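Local coordinates for protein SG7.AF (Anopheles freeborni, PDB 6XL7) that inhibits the alternative pathway of host complement as a mosquito salivary protein, acting on the activated C3 convertase C3bBb while leaving the classical pathway untouched, at residues 15-29 and 63-77. Residues are numbered along the deposited sequence; the frame is centred on the assembly and turned at random.
Sequences IDFDETRKSVYLQSA and VTKVNDVKETFYAGF. With SO4 (sulfate ion), chain D; SO4 (sulfate ion), chain C.
Arg21 grips Glu71 end-on, NH1 to OE2 and NH2 to OE1, both 2.9 Å, with guanidinium and carboxylate nearly coplanar. The same guanidinium lies flat on Tyr74, a cation-pi stack with CZ of Arg21 3.7 Å from the ring centroid and the planes 9° apart. Its NE/NH2 edge binds a sulfate, probably from the crystallisation liquor.

Tyr74 also belongs to an aromatic cluster. Tyr25, its CG anti to the backbone N (chi1 155°), enters as a knob among Lys70, Phe73, Tyr74 and Phe77. Tyr74 turns its edge to the Tyr25 face, centroids 4.9 Å apart, and CB of Tyr25 makes a CH-pi contact with one face of Phe77, displaced toward the rim. Phe73 meets Tyr25 obliquely and stacks on Tyr99 of helix 89-113, tying the cluster into the helical bundle.

Lys70 bends at chi3 (64°) and chi4, which brings its NZ to Asp16 O at 2.7 Å, in the carbonyl plane, while its CD packs 3.4 Å from CE2 of Phe17. One water joins this ammonium to Tyr25 OH and Asp18 N. Farther along, Ile15 CG2 touches Val66 CG1.

Salt bridge and lysine-to-carbonyl bond thus fasten the loop to helix 56-77, Tyr25 packs the start of helix 23-46 against it, and the bidentate pairing probably keeps Arg21 flat on Tyr74.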
ATOM      1  N   ILE A  15       5.814  -0.365   5.469  1.00 17.20           N
ATOM      2  CA  ILE A  15       4.480  -0.973   5.375  1.00 18.42           C
ATOM      3  C   ILE A  15       4.680  -2.441   5.712  1.00 26.55           C
ATOM      4  O   ILE A  15       5.010  -3.261   4.853  1.00 26.43           O
ATOM      5  CB  ILE A  15       3.857  -0.779   3.996  1.00 17.53           C
ATOM      6  CG1 ILE A  15       3.531   0.696   3.759  1.00 19.02           C
ATOM      7  CG2 ILE A  15       2.588  -1.624   3.849  1.00 21.51           C
ATOM      8  CD1 ILE A  15       3.145   1.025   2.327  1.00 19.60           C
ATOM      9  N   ASP A  16       4.481  -2.778   6.979  1.00 24.76           N
ATOM     10  CA  ASP A  16       4.772  -4.120   7.451  1.00 26.89           C
ATOM     11  C   ASP A  16       3.562  -5.028   7.297  1.00 27.60           C
ATOM     12  O   ASP A  16       2.415  -4.580   7.223  1.00 23.29           O
ATOM     13  CB  ASP A  16       5.221  -4.093   8.908  1.00 30.06           C
ATOM     14  CG  ASP A  16       4.193  -3.462   9.820  1.00 35.92           C
ATOM     15  OD1 ASP A  16       3.312  -2.734   9.313  1.00 41.37           O
ATOM     16  OD2 ASP A  16       4.268  -3.689  11.046  1.00 53.29           O
ATOM     17  N   PHE A  17       3.843  -6.325   7.242  1.00 22.38           N
ATOM     18  CA  PHE A  17       2.833  -7.367   7.196  1.00 18.04           C
ATOM     19  C   PHE A  17       3.059  -8.310   8.367  1.00 24.13           C
ATOM     20  O   PHE A  17       4.203  -8.657   8.681  1.00 27.87           O
ATOM     21  CB  PHE A  17       2.936  -8.139   5.882  1.00 21.75           C
ATOM     22  CG  PHE A  17       2.687  -7.289   4.668  1.00 19.77           C
ATOM     23  CD1 PHE A  17       3.718  -6.587   4.071  1.00 22.74           C
ATOM     24  CD2 PHE A  17       1.416  -7.181   4.127  1.00 17.44           C
ATOM     25  CE1 PHE A  17       3.491  -5.802   2.957  1.00 22.45           C
ATOM     26  CE2 PHE A  17       1.183  -6.395   3.013  1.00 18.56           C
ATOM     27  CZ  PHE A  17       2.215  -5.704   2.428  1.00 19.51           C
ATOM     28  N   ASP A  18       1.973  -8.705   9.025  1.00 23.26           N
ATOM     29  CA  ASP A  18       2.046  -9.601  10.178  1.00 22.55           C
ATOM     30  C   ASP A  18       2.107 -11.033   9.661  1.00 23.47           C
ATOM     31  O   ASP A  18       1.088 -11.611   9.279  1.00 22.19           O
ATOM     32  CB  ASP A  18       0.851  -9.372  11.096  1.00 21.93           C
ATOM     33  CG  ASP A  18       0.888 -10.237  12.361  1.00 23.83           C
ATOM     34  OD1 ASP A  18       1.735 -11.146  12.465  1.00 26.12           O
ATOM     35  OD2 ASP A  18       0.057 -10.000  13.260  1.00 27.48           O
ATOM     36  N   GLU A  19       3.309 -11.619   9.680  1.00 26.40           N
ATOM     37  CA  GLU A  19       3.541 -12.936   9.099  1.00 23.50           C
ATOM     38  C   GLU A  19       2.875 -14.067   9.870  1.00 26.33           C
ATOM     39  O   GLU A  19       2.879 -15.204   9.387  1.00 30.02           O
ATOM     40  CB  GLU A  19       5.043 -13.207   8.983  1.00 27.53           C
ATOM     41  CG  GLU A  19       5.735 -12.384   7.905  1.00 31.71           C
ATOM     42  CD  GLU A  19       5.256 -12.730   6.508  1.00 33.98           C
ATOM     43  OE1 GLU A  19       5.046 -11.799   5.706  1.00 35.71           O
ATOM     44  OE2 GLU A  19       5.089 -13.933   6.211  1.00 39.38           O
ATOM     45  N   THR A  20       2.306 -13.799  11.046  1.00 25.13           N
ATOM     46  CA  THR A  20       1.537 -14.827  11.734  1.00 23.88           C
ATOM     47  C   THR A  20       0.133 -14.999  11.160  1.00 23.62           C
ATOM     48  O   THR A  20      -0.551 -15.970  11.515  1.00 23.96           O
ATOM     49  CB  THR A  20       1.464 -14.553  13.243  1.00 26.23           C
ATOM     50  OG1 THR A  20       0.641 -13.406  13.490  1.00 29.50           O
ATOM     51  CG2 THR A  20       2.860 -14.312  13.821  1.00 26.44           C
ATOM     52  N   ARG A  21      -0.305 -14.097  10.283  1.00 20.68           N
ATOM     53  CA  ARG A  21      -1.629 -14.188   9.687  1.00 19.08           C
ATOM     54  C   ARG A  21      -1.647 -15.236   8.573  1.00 19.42           C
ATOM     55  O   ARG A  21      -0.602 -15.670   8.079  1.00 22.59           O
ATOM     56  CB  ARG A  21      -2.068 -12.812   9.191  1.00 17.18           C
ATOM     57  CG  ARG A  21      -2.272 -11.821  10.335  1.00 16.58           C
ATOM     58  CD  ARG A  21      -2.448 -10.379   9.869  1.00 16.22           C
ATOM     59  NE  ARG A  21      -2.933  -9.566  10.980  1.00 16.80           N
ATOM     60  CZ  ARG A  21      -3.178  -8.260  10.909  1.00 13.79           C
ATOM     61  NH1 ARG A  21      -2.971  -7.603   9.772  1.00 16.07           N
ATOM     62  NH2 ARG A  21      -3.647  -7.626  11.979  1.00 16.59           N
ATOM     63  N   LYS A  22      -2.858 -15.660   8.197  1.00 19.41           N
ATOM     64  CA  LYS A  22      -3.006 -16.765   7.253  1.00 19.10           C
ATOM     65  C   LYS A  22      -2.373 -16.412   5.913  1.00 17.86           C
ATOM     66  O   LYS A  22      -2.503 -15.287   5.426  1.00 16.85           O
ATOM     67  CB  LYS A  22      -4.485 -17.091   7.047  1.00 20.61           C
ATOM     68  CG  LYS A  22      -5.182 -17.732   8.243  1.00 27.56           C
ATOM     69  CD  LYS A  22      -4.802 -19.197   8.393  1.00 34.31           C
ATOM     70  CE  LYS A  22      -5.722 -19.909   9.379  1.00 40.50           C
ATOM     71  NZ  LYS A  22      -5.448 -21.374   9.443  1.00 48.18           N
ATOM     72  N   SER A  23      -1.703 -17.396   5.312  1.00 19.53           N
ATOM     73  CA  SER A  23      -0.981 -17.146   4.064  0.66 22.94           C
ATOM     74  C   SER A  23      -1.915 -16.700   2.945  1.00 19.64           C
ATOM     75  O   SER A  23      -1.523 -15.880   2.103  1.00 18.46           O
ATOM     76  CB  SER A  23      -0.200 -18.395   3.646  0.66 23.38           C
ATOM     77  OG  SER A  23       0.764 -18.734   4.624  0.66 30.07           O
ATOM     78  N   VAL A  24      -3.137 -17.224   2.895  1.00 18.70           N
ATOM     79  CA  VAL A  24      -4.038 -16.811   1.822  1.00 16.11           C
ATOM     80  C   VAL A  24      -4.343 -15.319   1.922  1.00 15.63           C
ATOM     81  O   VAL A  24      -4.416 -14.615   0.905  1.00 16.77           O
ATOM     82  CB  VAL A  24      -5.306 -17.688   1.772  1.00 18.48           C
ATOM     83  CG1 VAL A  24      -6.193 -17.485   3.002  1.00 17.08           C
ATOM     84  CG2 VAL A  24      -6.077 -17.427   0.488  1.00 21.20           C
ATOM     85  N   TYR A  25      -4.499 -14.810   3.146  1.00 16.03           N
ATOM     86  CA  TYR A  25      -4.690 -13.378   3.333  1.00 14.01           C
ATOM     87  C   TYR A  25      -3.420 -12.604   2.985  1.00 14.55           C
ATOM     88  O   TYR A  25      -3.475 -11.586   2.283  1.00 13.32           O
ATOM     89  CB  TYR A  25      -5.162 -13.078   4.765  1.00 14.22           C
ATOM     90  CG  TYR A  25      -4.782 -11.680   5.171  1.00 12.05           C
ATOM     91  CD1 TYR A  25      -5.564 -10.589   4.804  1.00 11.36           C
ATOM     92  CD2 TYR A  25      -3.599 -11.438   5.863  1.00 13.80           C
ATOM     93  CE1 TYR A  25      -5.176  -9.294   5.128  1.00 12.05           C
ATOM     94  CE2 TYR A  25      -3.205 -10.151   6.180  1.00 12.93           C
ATOM     95  CZ  TYR A  25      -4.001  -9.093   5.815  1.00 11.96           C
ATOM     96  OH  TYR A  25      -3.631  -7.807   6.128  1.00 13.62           O
ATOM     97  N   LEU A  26      -2.264 -13.071   3.469  1.00 14.80           N
ATOM     98  CA  LEU A  26      -1.014 -12.351   3.232  1.00 15.21           C
ATOM     99  C   LEU A  26      -0.728 -12.204   1.746  1.00 15.35           C
ATOM    100  O   LEU A  26      -0.269 -11.146   1.297  1.00 16.28           O
ATOM    101  CB  LEU A  26       0.141 -13.070   3.929  1.00 18.17           C
ATOM    102  CG  LEU A  26       0.217 -12.911   5.444  1.00 20.01           C
ATOM    103  CD1 LEU A  26       1.252 -13.878   5.998  1.00 22.59           C
ATOM    104  CD2 LEU A  26       0.579 -11.472   5.813  1.00 19.78           C
ATOM    105  N   GLN A  27      -0.983 -13.259   0.966  1.00 16.28           N
ATOM    106  CA  GLN A  27      -0.747 -13.186  -0.473  1.00 18.81           C
ATOM    107  C   GLN A  27      -1.596 -12.098  -1.117  1.00 16.57           C
ATOM    108  O   GLN A  27      -1.104 -11.326  -1.947  1.00 17.22           O
ATOM    109  CB  GLN A  27      -1.001 -14.550  -1.118  1.00 22.26           C
ATOM    110  CG  GLN A  27       0.045 -15.586  -0.741  1.00 29.80           C
ATOM    111  CD  GLN A  27      -0.399 -17.006  -1.029  1.00 42.55           C
ATOM    112  OE1 GLN A  27      -1.420 -17.235  -1.680  1.00 46.96           O
ATOM    113  NE2 GLN A  27       0.368 -17.973  -0.534  1.00 40.09           N
ATOM    114  N   SER A  28      -2.870 -12.013  -0.743  1.00 14.93           N
ATOM    115  CA  SER A  28      -3.731 -10.974  -1.305  0.68 13.21           C
ATOM    116  C   SER A  28      -3.345  -9.597  -0.791  1.00 13.04           C
ATOM    117  O   SER A  28      -3.352  -8.619  -1.552  1.00 13.00           O
ATOM    118  CB  SER A  28      -5.205 -11.266  -1.000  0.68 13.36           C
ATOM    119  OG  SER A  28      -5.713 -12.246  -1.885  0.68 16.20           O
ATOM    120  N   ALA A  29      -3.008  -9.488   0.495  1.00 11.86           N
ATOM    121  CA  ALA A  29      -2.616  -8.191   1.042  1.00 11.56           C
ATOM    122  C   ALA A  29      -1.361  -7.665   0.359  1.00 12.24           C
ATOM    123  O   ALA A  29      -1.305  -6.497  -0.042  1.00 13.13           O
ATOM    124  CB  ALA A  29      -2.408  -8.301   2.547  1.00 13.14           C
ATOM    125  N   VAL A  63       2.315   5.589   4.233  1.00 11.94           N
ATOM    126  CA  VAL A  63       2.507   4.447   5.122  1.00 13.26           C
ATOM    127  C   VAL A  63       1.312   4.280   6.056  1.00 12.37           C
ATOM    128  O   VAL A  63       0.760   3.182   6.187  1.00 12.40           O
ATOM    129  CB  VAL A  63       3.828   4.585   5.899  1.00 12.66           C
ATOM    130  CG1 VAL A  63       3.952   3.508   6.953  1.00 13.43           C
ATOM    131  CG2 VAL A  63       5.008   4.539   4.936  1.00 14.35           C
ATOM    132  N   THR A  64       0.900   5.356   6.733  1.00 11.46           N
ATOM    133  CA  THR A  64      -0.199   5.210   7.690  1.00 12.69           C
ATOM    134  C   THR A  64      -1.503   4.883   6.980  1.00 13.03           C
ATOM    135  O   THR A  64      -2.271   4.040   7.457  1.00 12.04           O
ATOM    136  CB  THR A  64      -0.353   6.451   8.571  1.00 14.39           C
ATOM    137  OG1 THR A  64      -0.673   7.584   7.755  1.00 17.62           O
ATOM    138  CG2 THR A  64       0.916   6.727   9.365  1.00 17.02           C
ATOM    139  N   LYS A  65      -1.757   5.506   5.827  1.00 12.20           N
ATOM    140  CA  LYS A  65      -2.992   5.231   5.103  1.00 12.52           C
ATOM    141  C   LYS A  65      -3.059   3.775   4.670  1.00 11.94           C
ATOM    142  O   LYS A  65      -4.099   3.120   4.821  1.00 11.58           O
ATOM    143  CB  LYS A  65      -3.135   6.160   3.896  1.00 13.15           C
ATOM    144  CG  LYS A  65      -3.452   7.605   4.253  1.00 15.74           C
ATOM    145  CD  LYS A  65      -3.439   8.486   3.008  1.00 17.69           C
ATOM    146  CE  LYS A  65      -3.882   9.902   3.338  1.00 24.34           C
ATOM    147  NZ  LYS A  65      -3.925  10.775   2.126  1.00 25.06           N
ATOM    148  N   VAL A  66      -1.953   3.240   4.154  1.00 10.75           N
ATOM    149  CA  VAL A  66      -1.932   1.842   3.728  1.00 11.27           C
ATOM    150  C   VAL A  66      -2.113   0.926   4.920  1.00 12.77           C
ATOM    151  O   VAL A  66      -2.867  -0.057   4.862  1.00 12.72           O
ATOM    152  CB  VAL A  66      -0.636   1.524   2.962  1.00 14.53           C
ATOM    153  CG1 VAL A  66      -0.534   0.007   2.728  1.00 15.63           C
ATOM    154  CG2 VAL A  66      -0.619   2.261   1.659  1.00 15.59           C
ATOM    155  N   ASN A  67      -1.457   1.235   6.037  1.00 11.84           N
ATOM    156  CA  ASN A  67      -1.607   0.358   7.175  0.63 13.01           C
ATOM    157  C   ASN A  67      -3.057   0.316   7.666  1.00 11.95           C
ATOM    158  O   ASN A  67      -3.564  -0.768   7.975  1.00 12.36           O
ATOM    159  CB  ASN A  67      -0.528   0.625   8.229  0.63 16.95           C
ATOM    160  CG  ASN A  67       0.874   0.194   7.735  0.63 18.41           C
ATOM    161  OD1 ASN A  67       1.868   0.912   7.900  0.63 18.63           O
ATOM    162  ND2 ASN A  67       0.943  -0.978   7.104  0.63 16.60           N
ATOM    163  N   ASP A  68      -3.771   1.454   7.656  1.00 11.70           N
ATOM    164  CA  ASP A  68      -5.181   1.462   8.056  1.00 11.75           C
ATOM    165  C   ASP A  68      -6.062   0.704   7.065  1.00 11.40           C
ATOM    166  O   ASP A  68      -6.963  -0.049   7.471  1.00 10.65           O
ATOM    167  CB  ASP A  68      -5.674   2.902   8.184  1.00 12.70           C
ATOM    168  CG  ASP A  68      -4.965   3.671   9.285  1.00 14.22           C
ATOM    169  OD1 ASP A  68      -4.381   3.031  10.188  1.00 15.11           O
ATOM    170  OD2 ASP A  68      -5.026   4.921   9.271  1.00 14.64           O
ATOM    171  N   VAL A  69      -5.835   0.903   5.770  1.00 10.17           N
ATOM    172  CA  VAL A  69      -6.597   0.194   4.745  1.00  9.65           C
ATOM    173  C   VAL A  69      -6.355  -1.308   4.839  1.00  9.84           C
ATOM    174  O   VAL A  69      -7.290  -2.113   4.723  1.00 10.17           O
ATOM    175  CB  VAL A  69      -6.256   0.778   3.357  1.00  9.43           C
ATOM    176  CG1 VAL A  69      -6.659  -0.159   2.234  1.00 10.44           C
ATOM    177  CG2 VAL A  69      -6.925   2.144   3.203  1.00  9.81           C
ATOM    178  N   LYS A  70      -5.109  -1.712   5.094  1.00  9.69           N
ATOM    179  CA  LYS A  70      -4.790  -3.129   5.203  1.00 10.02           C
ATOM    180  C   LYS A  70      -5.382  -3.746   6.468  1.00  9.16           C
ATOM    181  O   LYS A  70      -5.896  -4.871   6.422  1.00 10.27           O
ATOM    182  CB  LYS A  70      -3.274  -3.312   5.136  1.00 11.26           C
ATOM    183  CG  LYS A  70      -2.834  -4.751   5.288  1.00 12.51           C
ATOM    184  CD  LYS A  70      -1.451  -4.964   4.705  1.00 15.53           C
ATOM    185  CE  LYS A  70      -0.390  -4.168   5.461  1.00 16.94           C
ATOM    186  NZ  LYS A  70      -0.288  -4.603   6.883  1.00 20.48           N
ATOM    187  N   GLU A  71      -5.352  -3.035   7.603  1.00 10.20           N
ATOM    188  CA  GLU A  71      -6.013  -3.563   8.797  1.00 11.01           C
ATOM    189  C   GLU A  71      -7.505  -3.745   8.555  1.00 10.16           C
ATOM    190  O   GLU A  71      -8.117  -4.696   9.066  1.00 10.61           O
ATOM    191  CB  GLU A  71      -5.772  -2.661  10.010  1.00 11.78           C
ATOM    192  CG  GLU A  71      -4.384  -2.800  10.638  1.00 15.24           C
ATOM    193  CD  GLU A  71      -4.006  -4.246  10.919  1.00 14.78           C
ATOM    194  OE1 GLU A  71      -4.629  -4.871  11.801  1.00 17.07           O
ATOM    195  OE2 GLU A  71      -3.069  -4.735  10.260  1.00 17.66           O
ATOM    196  N   THR A  72      -8.109  -2.847   7.772  1.00  9.46           N
ATOM    197  CA  THR A  72      -9.531  -2.961   7.466  1.00  9.67           C
ATOM    198  C   THR A  72      -9.801  -4.202   6.624  1.00  8.85           C
ATOM    199  O   THR A  72     -10.763  -4.939   6.885  1.00  9.33           O
ATOM    200  CB  THR A  72      -9.999  -1.681   6.763  1.00  9.16           C
ATOM    201  OG1 THR A  72      -9.800  -0.558   7.627  1.00  9.79           O
ATOM    202  CG2 THR A  72     -11.474  -1.758   6.417  1.00 10.47           C
ATOM    203  N   PHE A  73      -8.955  -4.456   5.621  1.00  8.82           N
ATOM    204  CA  PHE A  73      -9.036  -5.682   4.834  1.00  9.21           C
ATOM    205  C   PHE A  73      -8.911  -6.907   5.727  1.00  9.26           C
ATOM    206  O   PHE A  73      -9.709  -7.850   5.623  1.00  9.77           O
ATOM    207  CB  PHE A  73      -7.918  -5.637   3.795  1.00  9.39           C
ATOM    208  CG  PHE A  73      -7.869  -6.819   2.872  1.00  9.72           C
ATOM    209  CD1 PHE A  73      -9.021  -7.414   2.371  1.00 11.23           C
ATOM    210  CD2 PHE A  73      -6.636  -7.312   2.455  1.00 10.09           C
ATOM    211  CE1 PHE A  73      -8.940  -8.496   1.492  1.00 11.99           C
ATOM    212  CE2 PHE A  73      -6.557  -8.373   1.579  1.00 11.32           C
ATOM    213  CZ  PHE A  73      -7.708  -8.967   1.098  1.00 11.05           C
ATOM    214  N   TYR A  74      -7.924  -6.907   6.633  1.00  9.92           N
ATOM    215  CA  TYR A  74      -7.754  -8.049   7.527  1.00 10.69           C
ATOM    216  C   TYR A  74      -8.986  -8.260   8.396  1.00 11.16           C
ATOM    217  O   TYR A  74      -9.399  -9.402   8.628  1.00 10.12           O
ATOM    218  CB  TYR A  74      -6.494  -7.910   8.387  1.00 11.37           C
ATOM    219  CG  TYR A  74      -6.307  -9.115   9.285  1.00 13.50           C
ATOM    220  CD1 TYR A  74      -5.968 -10.347   8.740  1.00 13.19           C
ATOM    221  CD2 TYR A  74      -6.519  -9.042  10.660  1.00 14.05           C
ATOM    222  CE1 TYR A  74      -5.824 -11.474   9.533  1.00 15.16           C
ATOM    223  CE2 TYR A  74      -6.369 -10.174  11.475  1.00 15.12           C
ATOM    224  CZ  TYR A  74      -6.028 -11.385  10.894  1.00 15.01           C
ATOM    225  OH  TYR A  74      -5.879 -12.518  11.678  1.00 18.38           O
ATOM    226  N   ALA A  75      -9.582  -7.174   8.893  1.00 10.52           N
ATOM    227  CA  ALA A  75     -10.796  -7.302   9.686  1.00 10.78           C
ATOM    228  C   ALA A  75     -11.896  -7.991   8.886  1.00  8.84           C
ATOM    229  O   ALA A  75     -12.600  -8.871   9.403  1.00 10.45           O
ATOM    230  CB  ALA A  75     -11.245  -5.916  10.164  1.00 11.58           C
ATOM    231  N   GLY A  76     -12.054  -7.615   7.611  1.00  9.09           N
ATOM    232  CA  GLY A  76     -13.082  -8.233   6.783  1.00  9.33           C
ATOM    233  C   GLY A  76     -12.814  -9.691   6.465  1.00  9.11           C
ATOM    234  O   GLY A  76     -13.755 -10.456   6.234  1.00 10.85           O
ATOM    235  N   PHE A  77     -11.541 -10.095   6.453  1.00  9.37           N
ATOM    236  CA  PHE A  77     -11.178 -11.496   6.255  1.00  9.93           C
ATOM    237  C   PHE A  77     -11.446 -12.325   7.500  1.00 11.88           C
ATOM    238  O   PHE A  77     -11.794 -13.513   7.394  1.00 12.20           O
ATOM    239  CB  PHE A  77      -9.691 -11.544   5.885  1.00 10.57           C
ATOM    240  CG  PHE A  77      -9.061 -12.917   5.976  1.00 11.68           C
ATOM    241  CD1 PHE A  77      -9.435 -13.939   5.108  1.00 12.58           C
ATOM    242  CD2 PHE A  77      -8.072 -13.179   6.913  1.00 11.86           C
ATOM    243  CE1 PHE A  77      -8.838 -15.197   5.179  1.00 12.72           C
ATOM    244  CE2 PHE A  77      -7.474 -14.436   6.986  1.00 12.53           C
ATOM    245  CZ  PHE A  77      -7.862 -15.442   6.126  1.00 13.33           C
TER
HETATM  246  S   SO4 D 203      -3.852 -10.260  14.594  1.00 34.86           S
HETATM  247  O1  SO4 D 203      -2.926 -10.461  15.709  1.00 39.75           O
HETATM  248  O2  SO4 D 203      -3.990  -8.827  14.338  1.00 31.47           O
HETATM  249  O3  SO4 D 203      -5.154 -10.816  14.951  1.00 30.85           O
HETATM  250  O4  SO4 D 203      -3.334 -10.941  13.409  1.00 24.30           O
HETATM  251  S   SO4 C 202      -1.387 -20.871   6.805  1.00 59.27           S
HETATM  252  O1  SO4 C 202      -2.746 -20.608   6.340  1.00 48.48           O
HETATM  253  O2  SO4 C 202      -0.692 -19.606   7.029  1.00 37.51           O
HETATM  254  O3  SO4 C 202      -0.676 -21.651   5.792  1.00 48.46           O
HETATM  255  O4  SO4 C 202      -1.441 -21.617   8.060  1.00 53.20           O
HETATM  256  O   HOH W   1      -0.793  -7.792   7.483  1.00  6.24           O
HETATM  257  O   HOH W   2      -5.084 -14.918  10.375  1.00 14.22           O